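Local coordinates for protein dioxygenase (Pseudomonas brassicacearum, PDB 5V2D) that probably cleaves the central carbon-carbon double bond of lignin-derived stilbenes with molecular oxygen at a protein-bound iron, as lignostilbene dioxygenases do, at residues A[73-78]-A[120-125]; A[113-118]-A[130-135]; A[305-310]-A[374-379]; A[383-388]-A[417-422]. One frame throughout, in Å; residues are numbered along the deposited sequence.

Contact 1 (A[73-78]-A[120-125])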
loop_
_atom_site.group_PDB
_atom_site.type_symbol
_atom_site.label_atom_id
_atom_site.label_comp_id
_atom_site.label_asym_id
_atom_site.label_seq_id
_atom_site.Cartn_x
_atom_site.Cartn_y
_atom_site.Cartn_z
ATOM N N PRO A 73 -16.392 5.664 13.750
ATOM C CA PRO A 73 -17.101 4.533 13.129
ATOM C C PRO A 73 -18.408 4.212 13.868
ATOM O O PRO A 73 -18.468 4.248 15.126
ATOM C CB PRO A 73 -16.120 3.398 13.246
ATOM C CG PRO A 73 -15.195 3.833 14.419
ATOM C CD PRO A 73 -15.038 5.291 14.156
ATOM N N MET A 74 -19.436 3.927 13.088
ATOM C CA MET A 74 -20.801 3.648 13.592
ATOM C C MET A 74 -20.753 2.524 14.688
ATOM O O MET A 74 -21.460 2.584 15.641
ATOM C CB MET A 74 -21.545 3.075 12.374
ATOM C CG MET A 74 -22.964 2.668 12.632
ATOM S SD MET A 74 -23.462 2.175 10.986
ATOM C CE MET A 74 -22.887 0.572 10.799
ATOM N N LEU A 75 -19.940 1.497 14.502
ATOM C CA LEU A 75 -19.850 0.403 15.476
ATOM C C LEU A 75 -18.970 0.657 16.716
ATOM O O LEU A 75 -18.827 -0.208 17.542
ATOM C CB LEU A 75 -19.403 -0.882 14.780
ATOM C CG LEU A 75 -20.363 -1.365 13.703
ATOM C CD1 LEU A 75 -19.805 -2.620 12.978
ATOM C CD2 LEU A 75 -21.783 -1.629 14.248
ATOM N N GLY A 76 -18.332 1.826 16.816
ATOM C CA GLY A 76 -17.553 2.139 17.982
ATOM C C GLY A 76 -16.199 1.521 17.973
ATOM O O GLY A 76 -15.485 1.673 18.979
ATOM N N THR A 77 -15.835 0.867 16.861
ATOM C CA THR A 77 -14.530 0.317 16.708
ATOM C C THR A 77 -14.238 0.194 15.197
ATOM O O THR A 77 -15.174 0.081 14.401
ATOM C CB THR A 77 -14.506 -1.074 17.359
ATOM O OG1 THR A 77 -13.165 -1.520 17.330
ATOM C CG2 THR A 77 -15.381 -2.120 16.612
ATOM N N ASP A 78 -12.961 0.188 14.785
ATOM C CA ASP A 78 -12.629 -0.028 13.392
ATOM C C ASP A 78 -11.165 -0.227 13.209
ATOM O O ASP A 78 -10.412 -0.157 14.174
ATOM C CB ASP A 78 -13.142 1.130 12.531
ATOM C CG ASP A 78 -13.496 0.707 11.064
ATOM O OD1 ASP A 78 -13.327 -0.510 10.614
ATOM O OD2 ASP A 78 -13.962 1.705 10.391
ATOM N N ASN A 120 -21.149 3.005 7.953
ATOM C CA ASN A 120 -20.483 1.847 7.471
ATOM C C ASN A 120 -19.921 1.019 8.664
ATOM O O ASN A 120 -19.392 1.579 9.621
ATOM C CB ASN A 120 -19.423 2.256 6.431
ATOM C CG ASN A 120 -20.028 2.829 5.148
ATOM O OD1 ASN A 120 -20.529 3.942 5.137
ATOM N ND2 ASN A 120 -19.969 2.061 4.066
ATOM N N GLY A 121 -20.072 -0.291 8.570
ATOM C CA GLY A 121 -19.760 -1.216 9.601
ATOM C C GLY A 121 -18.397 -1.856 9.463
ATOM O O GLY A 121 -17.381 -1.165 9.281
ATOM N N VAL A 122 -18.419 -3.189 9.508
ATOM C CA VAL A 122 -17.236 -4.000 9.535
ATOM C C VAL A 122 -16.519 -3.881 8.211
ATOM O O VAL A 122 -17.174 -3.861 7.139
ATOM C CB VAL A 122 -17.627 -5.486 9.823
ATOM C CG1 VAL A 122 -16.453 -6.424 9.614
ATOM C CG2 VAL A 122 -18.150 -5.638 11.293
ATOM N N TYR A 123 -15.188 -3.821 8.268
ATOM C CA TYR A 123 -14.320 -3.726 7.077
ATOM C C TYR A 123 -14.729 -4.722 6.011
ATOM O O TYR A 123 -14.771 -5.947 6.266
ATOM C CB TYR A 123 -12.846 -3.925 7.463
ATOM C CG TYR A 123 -11.860 -3.899 6.344
ATOM C CD1 TYR A 123 -11.312 -5.069 5.869
ATOM C CD2 TYR A 123 -11.481 -2.678 5.692
ATOM C CE1 TYR A 123 -10.366 -5.055 4.798
ATOM C CE2 TYR A 123 -10.531 -2.690 4.659
ATOM C CZ TYR A 123 -9.972 -3.866 4.223
ATOM O OH TYR A 123 -9.105 -3.972 3.136
ATOM N N ARG A 124 -15.042 -4.196 4.823
ATOM C CA ARG A 124 -15.338 -4.997 3.617
ATOM C C ARG A 124 -16.510 -5.958 3.871
ATOM O O ARG A 124 -16.584 -7.063 3.321
ATOM C CB ARG A 124 -14.102 -5.732 3.098
ATOM C CG ARG A 124 -13.039 -4.785 2.463
ATOM C CD ARG A 124 -12.055 -5.513 1.553
ATOM N NE ARG A 124 -12.731 -6.211 0.453
ATOM C CZ ARG A 124 -12.124 -6.924 -0.512
ATOM N NH1 ARG A 124 -10.834 -7.126 -0.417
ATOM N NH2 ARG A 124 -12.834 -7.463 -1.558
ATOM N N ASN A 125 -17.423 -5.553 4.770
ATOM C CA ASN A 125 -18.606 -6.348 5.009
ATOM C C ASN A 125 -19.822 -5.413 4.978
ATOM O O ASN A 125 -20.302 -4.893 6.025
ATOM C CB ASN A 125 -18.471 -7.153 6.321
ATOM C CG ASN A 125 -19.690 -8.067 6.554
ATOM O OD1 ASN A 125 -20.651 -7.981 5.768
ATOM N ND2 ASN A 125 -19.683 -8.897 7.622
HETATM O O HOH W 1 -18.271 1.034 12.104
HETATM O O HOH W 2 -16.323 -0.777 12.173
HETATM O O HOH W 3 -13.917 -3.066 10.659
HETATM O O HOH W 4 -16.521 1.956 9.006
#

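Contact 2 (A[113-118]-A[130-135])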
loop_
_atom_site.group_PDB
_atom_site.type_symbol
_atom_site.label_atom_id
_atom_site.label_comp_id
_atom_site.label_asym_id
_atom_site.label_seq_id
_atom_site.Cartn_x
_atom_site.Cartn_y
_atom_site.Cartn_z
ATOM N N ARG A 113 -21.454 12.202 4.794
ATOM C CA ARG A 113 -21.581 13.643 4.963
ATOM C C ARG A 113 -23.077 14.092 4.880
ATOM O O ARG A 113 -23.491 14.970 5.590
ATOM C CB ARG A 113 -20.792 14.418 3.931
ATOM C CG ARG A 113 -19.264 14.383 4.217
ATOM C CD ARG A 113 -18.546 15.231 3.248
ATOM N NE ARG A 113 -17.140 15.352 3.579
ATOM C CZ ARG A 113 -16.314 16.218 3.012
ATOM N NH1 ARG A 113 -16.658 16.928 1.906
ATOM N NH2 ARG A 113 -15.052 16.303 3.476
ATOM N N ARG A 114 -23.841 13.447 4.057
ATOM C CA ARG A 114 -25.286 13.755 3.954
ATOM C C ARG A 114 -25.999 13.464 5.259
ATOM O O ARG A 114 -26.763 14.265 5.706
ATOM C CB ARG A 114 -25.884 12.916 2.836
ATOM C CG ARG A 114 -27.373 13.173 2.519
ATOM C CD ARG A 114 -27.873 12.080 1.560
ATOM N NE ARG A 114 -28.104 10.838 2.305
ATOM C CZ ARG A 114 -27.680 9.633 1.937
ATOM N NH1 ARG A 114 -27.035 9.419 0.761
ATOM N NH2 ARG A 114 -27.958 8.583 2.719
ATOM N N GLU A 115 -25.712 12.352 5.904
ATOM C CA GLU A 115 -26.306 12.043 7.160
ATOM C C GLU A 115 -25.597 12.607 8.368
ATOM O O GLU A 115 -26.146 12.553 9.429
ATOM C CB GLU A 115 -26.435 10.558 7.344
ATOM C CG GLU A 115 -27.194 9.861 6.196
ATOM C CD GLU A 115 -28.653 10.346 6.051
ATOM O OE1 GLU A 115 -29.229 10.683 7.111
ATOM O OE2 GLU A 115 -29.192 10.346 4.932
ATOM N N GLY A 116 -24.359 13.081 8.240
ATOM C CA GLY A 116 -23.696 13.638 9.385
ATOM C C GLY A 116 -23.119 12.601 10.313
ATOM O O GLY A 116 -22.946 12.907 11.494
ATOM N N ARG A 117 -22.856 11.389 9.836
ATOM C CA ARG A 117 -22.322 10.312 10.690
ATOM C C ARG A 117 -21.822 9.146 9.860
ATOM O O ARG A 117 -22.159 9.042 8.685
ATOM C CB ARG A 117 -23.371 9.793 11.696
ATOM C CG ARG A 117 -24.592 9.133 11.014
ATOM C CD ARG A 117 -25.725 8.783 12.027
ATOM N NE ARG A 117 -26.931 8.542 11.224
ATOM C CZ ARG A 117 -27.303 7.323 10.862
ATOM N NH1 ARG A 117 -26.678 6.274 11.281
ATOM N NH2 ARG A 117 -28.360 7.141 10.124
ATOM N N SER A 118 -21.113 8.243 10.492
ATOM C CA SER A 118 -20.665 7.029 9.886
ATOM C C SER A 118 -21.884 6.136 9.621
ATOM O O SER A 118 -22.767 6.047 10.456
ATOM C CB SER A 118 -19.693 6.241 10.794
ATOM O OG SER A 118 -19.523 4.941 10.387
ATOM N N ASP A 130 -25.228 0.539 7.731
ATOM C CA ASP A 130 -26.577 1.176 7.863
ATOM C C ASP A 130 -27.213 1.140 6.495
ATOM O O ASP A 130 -26.556 1.216 5.458
ATOM C CB ASP A 130 -26.328 2.609 8.300
ATOM C CG ASP A 130 -27.593 3.384 8.644
ATOM O OD1 ASP A 130 -28.401 3.751 7.768
ATOM O OD2 ASP A 130 -27.663 3.766 9.825
ATOM N N SER A 131 -28.543 1.043 6.465
ATOM C CA SER A 131 -29.258 0.971 5.181
ATOM C C SER A 131 -29.148 2.278 4.413
ATOM O O SER A 131 -29.270 2.268 3.220
ATOM C CB SER A 131 -30.747 0.609 5.442
ATOM O OG SER A 131 -31.252 1.605 6.306
ATOM N N LEU A 132 -28.774 3.384 5.036
ATOM C CA LEU A 132 -28.526 4.627 4.311
ATOM C C LEU A 132 -27.089 4.778 3.701
ATOM O O LEU A 132 -26.837 5.751 2.960
ATOM C CB LEU A 132 -28.701 5.786 5.289
ATOM C CG LEU A 132 -30.104 6.494 5.535
ATOM C CD1 LEU A 132 -31.269 5.951 4.789
ATOM C CD2 LEU A 132 -30.333 6.796 7.002
ATOM N N ALA A 133 -26.184 3.839 3.987
ATOM C CA ALA A 133 -24.856 3.860 3.425
ATOM C C ALA A 133 -24.945 3.771 1.919
ATOM O O ALA A 133 -25.891 3.147 1.392
ATOM C CB ALA A 133 -24.092 2.670 3.868
ATOM N N ALA A 134 -23.987 4.332 1.233
ATOM C CA ALA A 134 -23.899 4.162 -0.225
ATOM C C ALA A 134 -23.761 2.717 -0.551
ATOM O O ALA A 134 -23.213 1.947 0.201
ATOM C CB ALA A 134 -22.756 4.964 -0.824
ATOM N N LYS A 135 -24.233 2.348 -1.722
ATOM C CA LYS A 135 -24.092 0.987 -2.237
ATOM C C LYS A 135 -22.670 0.620 -2.513
ATOM O O LYS A 135 -22.249 -0.495 -2.304
ATOM C CB LYS A 135 -24.904 0.826 -3.528
ATOM C CG LYS A 135 -26.430 0.922 -3.275
ATOM C CD LYS A 135 -26.942 -0.127 -2.283
ATOM C CE LYS A 135 -28.432 -0.294 -2.274
ATOM N NZ LYS A 135 -29.044 0.539 -1.210
HETATM O O HOH W 5 -26.688 6.522 0.323
#

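Contact 3 (A[305-310]-A[374-379])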
loop_
_atom_site.group_PDB
_atom_site.type_symbol
_atom_site.label_atom_id
_atom_site.label_comp_id
_atom_site.label_asym_id
_atom_site.label_seq_id
_atom_site.Cartn_x
_atom_site.Cartn_y
_atom_site.Cartn_z
ATOM N N THR A 305 5.538 -6.577 -2.914
ATOM C CA THR A 305 6.584 -6.784 -3.897
ATOM C C THR A 305 7.608 -5.681 -3.913
ATOM O O THR A 305 7.273 -4.512 -4.160
ATOM C CB THR A 305 5.926 -6.899 -5.280
ATOM O OG1 THR A 305 4.965 -7.950 -5.246
ATOM C CG2 THR A 305 6.936 -7.181 -6.389
ATOM N N LEU A 306 8.876 -6.021 -3.702
ATOM C CA LEU A 306 9.962 -5.054 -3.930
ATOM C C LEU A 306 10.143 -4.927 -5.444
ATOM O O LEU A 306 9.977 -3.866 -6.030
ATOM C CB LEU A 306 11.224 -5.445 -3.225
ATOM C CG LEU A 306 12.468 -4.671 -3.662
ATOM C CD1 LEU A 306 12.331 -3.144 -3.499
ATOM C CD2 LEU A 306 13.665 -5.200 -2.838
ATOM N N ASN A 307 10.414 -6.035 -6.092
ATOM C CA ASN A 307 10.557 -6.096 -7.530
ATOM C C ASN A 307 10.553 -7.559 -7.947
ATOM O O ASN A 307 10.610 -8.448 -7.122
ATOM C CB ASN A 307 11.800 -5.329 -8.064
ATOM C CG ASN A 307 11.703 -5.019 -9.531
ATOM O OD1 ASN A 307 10.610 -4.948 -10.123
ATOM N ND2 ASN A 307 12.872 -4.798 -10.141
ATOM N N ALA A 308 10.475 -7.804 -9.240
ATOM C CA ALA A 308 10.490 -9.144 -9.828
ATOM C C ALA A 308 11.069 -9.069 -11.216
ATOM O O ALA A 308 11.026 -8.034 -11.851
ATOM C CB ALA A 308 9.052 -9.681 -9.902
ATOM N N PHE A 309 11.641 -10.167 -11.671
ATOM C CA PHE A 309 12.103 -10.252 -13.031
ATOM C C PHE A 309 12.147 -11.713 -13.424
ATOM O O PHE A 309 12.008 -12.610 -12.572
ATOM C CB PHE A 309 13.469 -9.551 -13.174
ATOM C CG PHE A 309 14.535 -10.182 -12.387
ATOM C CD1 PHE A 309 15.355 -11.180 -12.946
ATOM C CD2 PHE A 309 14.713 -9.831 -11.047
ATOM C CE1 PHE A 309 16.361 -11.776 -12.187
ATOM C CE2 PHE A 309 15.701 -10.466 -10.270
ATOM C CZ PHE A 309 16.509 -11.449 -10.859
ATOM N N ASP A 310 12.313 -11.995 -14.696
ATOM C CA ASP A 310 12.376 -13.394 -15.137
ATOM C C ASP A 310 13.558 -13.562 -16.095
ATOM O O ASP A 310 13.951 -12.616 -16.788
ATOM C CB ASP A 310 11.079 -13.891 -15.747
ATOM C CG ASP A 310 10.805 -13.331 -17.158
ATOM O OD1 ASP A 310 10.041 -12.350 -17.319
ATOM O OD2 ASP A 310 11.363 -13.909 -18.118
ATOM N N PRO A 374 8.556 -1.617 0.729
ATOM C CA PRO A 374 9.652 -1.600 -0.225
ATOM C C PRO A 374 9.421 -0.707 -1.406
ATOM O O PRO A 374 8.301 -0.505 -1.837
ATOM C CB PRO A 374 9.704 -3.065 -0.735
ATOM C CG PRO A 374 8.270 -3.530 -0.600
ATOM C CD PRO A 374 7.794 -2.893 0.666
ATOM N N ARG A 375 10.482 -0.164 -1.956
ATOM C CA ARG A 375 10.377 0.652 -3.187
ATOM C C ARG A 375 11.593 0.366 -4.030
ATOM O O ARG A 375 12.744 0.508 -3.527
ATOM C CB ARG A 375 10.469 2.126 -2.769
ATOM C CG ARG A 375 10.613 3.163 -3.854
ATOM C CD ARG A 375 9.334 3.189 -4.717
ATOM N NE ARG A 375 8.275 3.762 -3.887
ATOM C CZ ARG A 375 7.018 3.908 -4.334
ATOM N NH1 ARG A 375 6.733 3.530 -5.552
ATOM N NH2 ARG A 375 6.071 4.378 -3.576
ATOM N N CYS A 376 11.413 -0.007 -5.282
ATOM C CA CYS A 376 12.550 -0.057 -6.193
ATOM C C CYS A 376 12.510 1.181 -7.093
ATOM O O CYS A 376 11.515 1.905 -7.128
ATOM C CB CYS A 376 12.546 -1.320 -7.034
ATOM S SG CYS A 376 11.217 -1.419 -8.158
ATOM N N ASP A 377 13.562 1.353 -7.864
ATOM C CA ASP A 377 13.631 2.396 -8.863
ATOM C C ASP A 377 12.522 2.120 -9.897
ATOM O O ASP A 377 12.563 1.046 -10.510
ATOM C CB ASP A 377 15.040 2.351 -9.488
ATOM C CG ASP A 377 15.336 3.489 -10.459
ATOM O OD1 ASP A 377 14.419 3.975 -11.146
ATOM O OD2 ASP A 377 16.562 3.822 -10.586
ATOM N N ASP A 378 11.574 3.057 -10.090
ATOM C CA ASP A 378 10.477 2.867 -11.050
ATOM C C ASP A 378 10.935 2.445 -12.434
ATOM O O ASP A 378 10.228 1.757 -13.186
ATOM C CB ASP A 378 9.666 4.159 -11.231
ATOM C CG ASP A 378 8.748 4.449 -10.044
ATOM O OD1 ASP A 378 8.410 3.524 -9.307
ATOM O OD2 ASP A 378 8.342 5.626 -9.847
ATOM N N ARG A 379 12.139 2.878 -12.819
ATOM C CA ARG A 379 12.648 2.586 -14.157
ATOM C C ARG A 379 13.071 1.140 -14.329
ATOM O O ARG A 379 13.285 0.729 -15.439
ATOM C CB ARG A 379 13.779 3.522 -14.511
ATOM C CG ARG A 379 13.374 5.027 -14.455
ATOM C CD ARG A 379 14.624 5.900 -14.480
ATOM N NE ARG A 379 15.506 5.628 -13.353
ATOM C CZ ARG A 379 16.795 6.008 -13.301
ATOM N NH1 ARG A 379 17.333 6.657 -14.334
ATOM N NH2 ARG A 379 17.604 5.658 -12.266
#

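Contact 4 (A[383-388]-A[417-422])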
loop_
_atom_site.group_PDB
_atom_site.type_symbol
_atom_site.label_atom_id
_atom_site.label_comp_id
_atom_site.label_asym_id
_atom_site.label_seq_id
_atom_site.Cartn_x
_atom_site.Cartn_y
_atom_site.Cartn_z
ATOM N N ARG A 383 12.345 -5.766 -14.201
ATOM C CA ARG A 383 13.613 -6.089 -14.885
ATOM C C ARG A 383 14.646 -6.444 -13.821
ATOM O O ARG A 383 14.530 -6.100 -12.610
ATOM C CB ARG A 383 14.220 -4.905 -15.675
ATOM C CG ARG A 383 13.339 -3.929 -16.408
ATOM C CD ARG A 383 12.696 -4.490 -17.709
ATOM N NE ARG A 383 11.210 -4.593 -17.585
ATOM C CZ ARG A 383 10.293 -4.301 -18.520
ATOM N NH1 ARG A 383 10.654 -3.860 -19.719
ATOM N NH2 ARG A 383 8.991 -4.486 -18.266
ATOM N N GLN A 384 15.739 -6.987 -14.294
ATOM C CA GLN A 384 16.873 -7.285 -13.437
ATOM C C GLN A 384 17.297 -5.975 -12.758
ATOM O O GLN A 384 17.310 -4.879 -13.352
ATOM C CB GLN A 384 18.066 -7.836 -14.310
ATOM C CG GLN A 384 18.833 -9.116 -13.944
ATOM C CD GLN A 384 19.127 -9.378 -12.456
ATOM O OE1 GLN A 384 18.660 -8.735 -11.469
ATOM N NE2 GLN A 384 19.774 -10.516 -12.298
ATOM N N TYR A 385 17.642 -6.058 -11.508
ATOM C CA TYR A 385 17.840 -4.889 -10.692
ATOM C C TYR A 385 18.728 -5.274 -9.549
ATOM O O TYR A 385 18.870 -6.445 -9.280
ATOM C CB TYR A 385 16.473 -4.335 -10.190
ATOM C CG TYR A 385 15.942 -5.006 -8.967
ATOM C CD1 TYR A 385 15.768 -4.299 -7.811
ATOM C CD2 TYR A 385 15.566 -6.373 -8.973
ATOM C CE1 TYR A 385 15.266 -4.917 -6.653
ATOM C CE2 TYR A 385 15.092 -7.001 -7.839
ATOM C CZ TYR A 385 14.932 -6.269 -6.689
ATOM O OH TYR A 385 14.509 -6.815 -5.526
ATOM N N ALA A 386 19.277 -4.272 -8.860
ATOM C CA ALA A 386 20.218 -4.501 -7.778
ATOM C C ALA A 386 20.058 -3.667 -6.519
ATOM O O ALA A 386 20.919 -3.734 -5.633
ATOM C CB ALA A 386 21.663 -4.328 -8.303
ATOM N N HIS A 387 18.997 -2.856 -6.461
ATOM C CA HIS A 387 18.800 -1.951 -5.334
ATOM C C HIS A 387 17.351 -1.883 -4.860
ATOM O O HIS A 387 16.462 -1.954 -5.662
ATOM C CB HIS A 387 19.204 -0.544 -5.773
ATOM C CG HIS A 387 20.638 -0.440 -6.180
ATOM N ND1 HIS A 387 21.626 -0.115 -5.269
ATOM C CD2 HIS A 387 21.252 -0.631 -7.382
ATOM C CE1 HIS A 387 22.801 -0.232 -5.876
ATOM N NE2 HIS A 387 22.598 -0.461 -7.173
ATOM N N GLY A 388 17.154 -1.716 -3.573
ATOM C CA GLY A 388 15.795 -1.452 -3.021
ATOM C C GLY A 388 15.877 -0.544 -1.808
ATOM O O GLY A 388 16.948 -0.459 -1.165
ATOM N N LEU A 417 19.114 -0.952 0.436
ATOM C CA LEU A 417 19.725 -2.293 0.295
ATOM C C LEU A 417 20.362 -2.464 -1.077
ATOM O O LEU A 417 19.718 -2.257 -2.135
ATOM C CB LEU A 417 18.677 -3.374 0.460
ATOM C CG LEU A 417 19.085 -4.820 0.270
ATOM C CD1 LEU A 417 20.159 -5.281 1.262
ATOM C CD2 LEU A 417 17.830 -5.681 0.377
ATOM N N ASN A 418 21.653 -2.830 -1.068
ATOM C CA ASN A 418 22.403 -3.207 -2.281
ATOM C C ASN A 418 22.326 -4.729 -2.419
ATOM O O ASN A 418 22.950 -5.462 -1.605
ATOM C CB ASN A 418 23.867 -2.765 -2.147
ATOM C CG ASN A 418 24.680 -3.011 -3.393
ATOM O OD1 ASN A 418 24.429 -3.966 -4.160
ATOM N ND2 ASN A 418 25.711 -2.289 -3.535
ATOM N N LEU A 419 21.576 -5.221 -3.390
ATOM C CA LEU A 419 21.453 -6.669 -3.601
ATOM C C LEU A 419 22.736 -7.371 -4.110
ATOM O O LEU A 419 22.869 -8.565 -3.987
ATOM C CB LEU A 419 20.314 -6.977 -4.560
ATOM C CG LEU A 419 18.926 -6.680 -3.975
ATOM C CD1 LEU A 419 17.834 -7.020 -4.945
ATOM C CD2 LEU A 419 18.697 -7.387 -2.663
ATOM N N LYS A 420 23.635 -6.642 -4.716
ATOM C CA LYS A 420 24.898 -7.237 -5.191
ATOM C C LYS A 420 25.805 -7.544 -4.016
ATOM O O LYS A 420 26.412 -8.593 -3.999
ATOM C CB LYS A 420 25.661 -6.300 -6.099
ATOM C CG LYS A 420 25.157 -6.145 -7.499
ATOM C CD LYS A 420 26.313 -5.441 -8.267
ATOM C CE LYS A 420 25.862 -4.396 -9.267
ATOM N NZ LYS A 420 25.257 -5.164 -10.415
ATOM N N THR A 421 25.944 -6.662 -3.049
ATOM C CA THR A 421 26.819 -6.917 -1.916
ATOM C C THR A 421 26.053 -7.454 -0.730
ATOM O O THR A 421 26.656 -7.972 0.192
ATOM C CB THR A 421 27.562 -5.668 -1.488
ATOM O OG1 THR A 421 26.609 -4.674 -1.106
ATOM C CG2 THR A 421 28.408 -5.139 -2.637
ATOM N N GLY A 422 24.726 -7.311 -0.730
ATOM C CA GLY A 422 23.930 -7.640 0.472
ATOM C C GLY A 422 24.049 -6.652 1.626
ATOM O O GLY A 422 23.515 -6.890 2.665
#

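Contact 1 (A[73-78]-A[120-125])
Two donors hold Asp-78 OD1 across from Gly-121 and Tyr-123: Asn-82 ND2, a little further along the same loop, and water 3, which donates a hydrogen bond to OD1 at 2.6 Å. The same water accepts from Tyr-123 N at 2.8 Å, and so couples the carboxylate to the opposing backbone. Waters 1 and 2 add bridges between backbone groups. Water 1 accepts from Leu-75 N and donates to Asn-120 O at 2.8 Å; water 2 donates to Thr-77 O at 2.6 Å and weakly to Gly-121 O. No direct hydrogen bond joins 73-78 with 120-125. Beside these waters lies an apolar patch. The Met-74 chain bends at its last torsion (chi3 82°) and lays CE on the Asn-120 to Gly-121 peptide, 3.7 Å from Gly-121 N. Leu-75 brings CD1 to within 3.7 Å of Gly-121 CA, and the same methyl touches Val-122 CG2 at 3.8 Å. Met-74 and Leu-75 are the two central residues of a type I turn from Pro-73 to Gly-76, which presents both side chains to the facing loop. In that loop, Asn-129 OD1 and Thr-128 OG1 accept the N-H groups of Gly-121 and Val-122. The side chain of Tyr-123 is about 9 Å from the bound iron. The two loops are thus joined by ordered water and van der Waals packing, with the bridging waters serving as part of the interface.

Contact 2 (A[113-118]-A[130-135])
Leu-132 lies across three side chains, Arg-114 and Glu-115 from the last turn of the helix and Arg-117 from just beyond it. Its CD2 sits at the edge of the Arg-117 guanidinium, 3.7 Å from NH2, while CG packs 4.0 Å from Glu-115 OE2. Its carbonyl oxygen accepts a hydrogen bond from Arg-114 NH2 at 3.1 Å, near the guanidinium plane, and another from water 5, which in turn accepts from Arg-114 NH1. Glu-115 OE2 keeps that guanidinium turned this way: it receives NE and NH2 of Arg-114 side-on, with NE at 2.9 Å. Arg-117 leaves its backbone with CG between N and the carbonyl carbon (chi1 64°) and then runs extended, carrying NH1 to Asp-130 OD2 at 3.1 Å. In this salt bridge the guanidinium and carboxylate planes lie 61° apart, and NH1 comes from above the carboxylate. The other oxygen, Asp-130 OD1, accepts the N-H of Leu-132 at 2.8 Å, closing an Asx turn within the type I turn from Asp-130 to Ala-133. With an alanine here, Arg-117 would probably lose its countercharge and Leu-132 N its side-chain acceptor. At this surface, helix 107-115 ends in a Schellman motif with Gly-116 at C-prime, and the loop leading to strand 143-147 folds back against it, with Asp-130 bonded to the backbone of Leu-119 and Ala-134 touching Asp-107.

Contact 3 (A[305-310]-A[374-379])
Leu-306 turns CG anti to its backbone N (chi1 167°), which carries CD1 against the carbonyl of Arg-375, 3.6 Å from its carbon. Cys-376 answers with SG set between its own N and carbonyl carbon (chi1 66°), so that the sulfur reaches back to the Leu-306 to Asn-307 backbone. SG lies 3.5 Å from Leu-306 O and 3.9 Å from Asn-307 CG, while Cys-376 CB touches Leu-306 CD1 at 4.0 Å. Pro-374 completes the packing with its ring: CB rests on Leu-306 CB at 3.8 Å, and CG faces the carbonyl oxygen of Thr-305. Leu-306 also touches Leu-347 of strand 345-353 and the side chain of Tyr-385. Asn-307 spends its amide on other groups, ND2 on Tyr-380 O and OD1 on Gly-382 N, which fixes the flat group beside the sulfur. Arg-375 directs its side chain away from Leu-306, with NE bonded to Pro-438 O and NH2 in a salt bridge with Glu-437. In the seven-bladed propeller of this family, strands 301-311 and 371-375 are the first strands of successive blades. Thr-305 directly follows the iron ligand His-304, and the side chain of Pro-374 is about 8 Å from the metal. No clear hydrogen bond spans the two segments; here the adjoining blades meet through buried apolar packing around Leu-306, while the polar side chains nearby are bonded to other partners.

Contact 4 (A[383-388]-A[417-422])
Leu-419 CD1 meets the ring of Tyr-385 obliquely, 3.5 Å from CZ, while His-387 O lies in plane at the ring edge and the phenol oxygen bonds Asp-318. A second flat pair, the His-387 imidazole and the Asn-418 amide, stands side by side with planes 40° apart; imidazole ND1 pairs with His-416 NE2. This second pair is a rung of an antiparallel ladder between strands 387-392 and 413-418 of one propeller blade; Tyr-385 and Leu-419 lie just beyond its end. It is the non-hydrogen-bonded pair, and Leu-417 O receives a CA-H contact from His-387 CA at 3.3 Å. Ala-386 O accepts Leu-419 N at 2.8 Å from above the carbonyl plane, and Ala-386 CB packs on Lys-420 CG. Asn-418 OD1 turns the chain out of the strand, accepting Lys-420 N at 2.8 Å and Thr-421 N at 3.3 Å in an Asx motif. A valine in its place would probably leave those two N-H groups without their acceptor. Gly-388 and Leu-417 form the hydrogen-bonded pair: Gly-388 N donates to Leu-417 O at 3.0 Å, in the carbonyl plane, and Gly-388 O takes Leu-417 N at 2.7 Å, nearly along the C=O axis (165°).

From the N terminus, the chain leaves strand 60-67, makes the turn at 73-78, builds strands 85-93 and 96-103, and passes through helix 107-115 into a long loop. Contact 1 closes that excursion, and contact 2 closes the short return after the helix; their segments alternate, so the two loops cross. They also touch, through a probable Met-74 N to Ser-118 OG hydrogen bond. Contact 3 opens and closes later, joining two successive propeller blades, and contact 4 follows in series inside the second of them. Contacts 3 and 4 touch where Leu-306 and Asn-307 meet Tyr-385. The two pairs lie on opposite sides of the chain's centre; contacts 1 and 3 have centres about 34 Å apart.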